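PDB 6Q2F: glycoside hydrolase family protein from Novosphingobium sp. PP1Y, which probably hydrolyses alpha-L-rhamnosidic bonds, releasing terminal rhamnose from glycosides. Local coordinates for residues Ala629-His634 against Tyr762-Phe767. Sequence-based numbering, arbitrary orientation.
Sequences AASVAH and YDYINF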
loop_
_atom_site.group_PDB
_atom_site.type_symbol
_atom_site.label_atom_id
_atom_site.label_comp_id
_atom_site.label_asym_id
_atom_site.label_seq_id
_atom_site.Cartn_x
_atom_site.Cartn_y
_atom_site.Cartn_z
ATOM N N ALA A 629 7.332 0.401 3.753
ATOM C CA ALA A 629 7.652 1.822 3.813
ATOM C C ALA A 629 8.533 2.129 5.020
ATOM O O ALA A 629 9.465 2.933 4.927
ATOM C CB ALA A 629 6.367 2.656 3.851
ATOM N N ALA A 630 8.249 1.500 6.169
ATOM C CA ALA A 630 9.082 1.742 7.341
ATOM C C ALA A 630 10.499 1.244 7.094
ATOM O O ALA A 630 11.470 1.916 7.462
ATOM C CB ALA A 630 8.487 1.067 8.579
ATOM N N SER A 631 10.639 0.080 6.451
ATOM C CA SER A 631 11.971 -0.443 6.158
ATOM C C SER A 631 12.753 0.520 5.276
ATOM O O SER A 631 13.948 0.737 5.490
ATOM C CB SER A 631 11.857 -1.816 5.500
ATOM O OG SER A 631 11.076 -2.693 6.302
ATOM N N VAL A 632 12.092 1.118 4.280
ATOM C CA VAL A 632 12.776 2.088 3.421
ATOM C C VAL A 632 13.346 3.215 4.267
ATOM O O VAL A 632 14.546 3.529 4.199
ATOM C CB VAL A 632 11.824 2.631 2.332
ATOM C CG1 VAL A 632 12.491 3.808 1.596
ATOM C CG2 VAL A 632 11.494 1.543 1.323
ATOM N N ALA A 633 12.498 3.822 5.102
ATOM C CA ALA A 633 12.927 4.966 5.897
ATOM C C ALA A 633 14.066 4.603 6.846
ATOM O O ALA A 633 14.920 5.441 7.135
ATOM C CB ALA A 633 11.745 5.533 6.677
ATOM N N HIS A 634 14.071 3.375 7.369
ATOM C CA HIS A 634 15.156 2.964 8.257
ATOM C C HIS A 634 16.450 2.774 7.471
ATOM O O HIS A 634 17.514 3.256 7.879
ATOM C CB HIS A 634 14.790 1.665 8.995
ATOM C CG HIS A 634 13.524 1.741 9.790
ATOM N ND1 HIS A 634 12.856 0.612 10.218
ATOM C CD2 HIS A 634 12.799 2.797 10.235
ATOM C CE1 HIS A 634 11.773 0.965 10.888
ATOM N NE2 HIS A 634 11.721 2.287 10.922
ATOM N N TYR A 762 12.612 -6.179 13.071
ATOM C CA TYR A 762 13.182 -6.473 11.768
ATOM C C TYR A 762 12.781 -5.410 10.758
ATOM O O TYR A 762 11.775 -4.709 10.918
ATOM C CB TYR A 762 12.761 -7.854 11.249
ATOM C CG TYR A 762 11.289 -8.009 10.932
ATOM C CD1 TYR A 762 10.354 -8.240 11.945
ATOM C CD2 TYR A 762 10.838 -7.981 9.617
ATOM C CE1 TYR A 762 8.999 -8.401 11.656
ATOM C CE2 TYR A 762 9.502 -8.143 9.319
ATOM C CZ TYR A 762 8.580 -8.345 10.338
ATOM O OH TYR A 762 7.249 -8.519 10.026
ATOM N N ASP A 763 13.630 -5.286 9.739
ATOM C CA ASP A 763 13.384 -4.521 8.527
ATOM C C ASP A 763 13.424 -5.479 7.345
ATOM O O ASP A 763 14.170 -6.468 7.356
ATOM C CB ASP A 763 14.463 -3.444 8.301
ATOM C CG ASP A 763 14.398 -2.306 9.299
ATOM O OD1 ASP A 763 13.281 -1.972 9.738
ATOM O OD2 ASP A 763 15.478 -1.740 9.622
ATOM N N TYR A 764 12.639 -5.185 6.318
ATOM C CA TYR A 764 12.854 -5.840 5.039
ATOM C C TYR A 764 14.013 -5.164 4.317
ATOM O O TYR A 764 14.201 -3.946 4.418
ATOM C CB TYR A 764 11.617 -5.753 4.157
ATOM C CG TYR A 764 10.455 -6.568 4.640
ATOM C CD1 TYR A 764 10.547 -7.951 4.725
ATOM C CD2 TYR A 764 9.255 -5.964 4.989
ATOM C CE1 TYR A 764 9.476 -8.716 5.148
ATOM C CE2 TYR A 764 8.177 -6.722 5.407
ATOM C CZ TYR A 764 8.295 -8.091 5.485
ATOM O OH TYR A 764 7.229 -8.833 5.915
ATOM N N ILE A 765 14.795 -5.960 3.584
ATOM C CA ILE A 765 15.805 -5.441 2.665
ATOM C C ILE A 765 15.554 -6.069 1.306
ATOM O O ILE A 765 15.245 -7.264 1.213
ATOM C CB ILE A 765 17.256 -5.726 3.122
ATOM C CG1 ILE A 765 17.496 -7.219 3.325
ATOM C CG2 ILE A 765 17.575 -5.006 4.400
ATOM C CD1 ILE A 765 19.000 -7.552 3.482
ATOM N N ASN A 766 15.647 -5.259 0.257
ATOM C CA ASN A 766 15.513 -5.719 -1.110
ATOM C C ASN A 766 16.897 -5.845 -1.740
ATOM O O ASN A 766 17.932 -5.709 -1.071
ATOM C CB ASN A 766 14.592 -4.771 -1.895
ATOM C CG ASN A 766 15.186 -3.378 -2.074
ATOM O OD1 ASN A 766 16.168 -3.018 -1.424
ATOM N ND2 ASN A 766 14.565 -2.575 -2.944
ATOM N N PHE A 767 16.930 -6.127 -3.044
ATOM C CA PHE A 767 18.211 -6.338 -3.708
ATOM C C PHE A 767 19.094 -5.100 -3.601
ATOM O O PHE A 767 20.283 -5.211 -3.284
ATOM C CB PHE A 767 17.971 -6.746 -5.168
ATOM C CG PHE A 767 19.225 -6.812 -6.017
ATOM C CD1 PHE A 767 19.947 -7.997 -6.131
ATOM C CD2 PHE A 767 19.650 -5.699 -6.726
ATOM C CE1 PHE A 767 21.094 -8.067 -6.930
ATOM C CE2 PHE A 767 20.803 -5.748 -7.543
ATOM C CZ PHE A 767 21.516 -6.939 -7.651
HETATM O O HOH W 1 10.655 -2.002 9.270
#
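H634 meets D763 edge-on: the imidazole ND1 donates to OD1 of D763 across 2.7 Å, nearly straight at 168°. The acceptor lies almost in the ring plane, where the N-H of an imidazole is directed, and it is approached on the syn side of the carboxylate. The ring and carboxylate planes stand 46° apart, and ND1 comes in from somewhat out of the carboxylate plane. Histidine suits this place by offering a flat ring with an N-H at its edge; chi1 of -57° sets CG beside the backbone N, bringing one ring face over A630 O and ND1 to the strand. Aspartate suits its own because two oxygens on one short side chain serve different partners: OD1 takes H634 and a water, while OD2 is hydrogen-bonded to Y789 OH.

Helix 620-636 lies between two successive parallel strands of the eight-stranded beta/alpha barrel, 604-610 and 642-649, whereas strand 762-765 pairs in parallel with 734-737 in a separate mixed sheet. The axes of segments 629-634 and 762-765 come within 7.1 Å, nearly perpendicular, and join barrel to neighbouring sheet. D763 makes its backbone bonds to V734 and Y736, while Y764 N faces the helix and donates to S631 OG at 2.9 Å. Serine is small enough for this close approach, its CB resting 3.4 Å from Y764 O, and its hydroxyl serves K627 O one turn back as well. The water donates to S631 OG at 3.1 Å and to D763 OD1 at 2.7 Å, tying the two bonds together. With an alanine at D763, H634 ND1 and the Y789 hydroxyl would probably lose their buried acceptor, and the water one of its two anchors. Y764 CB packs 3.8 Å from S631 OG, and tyrosine suits here because its ring meets Y736 edge-to-face.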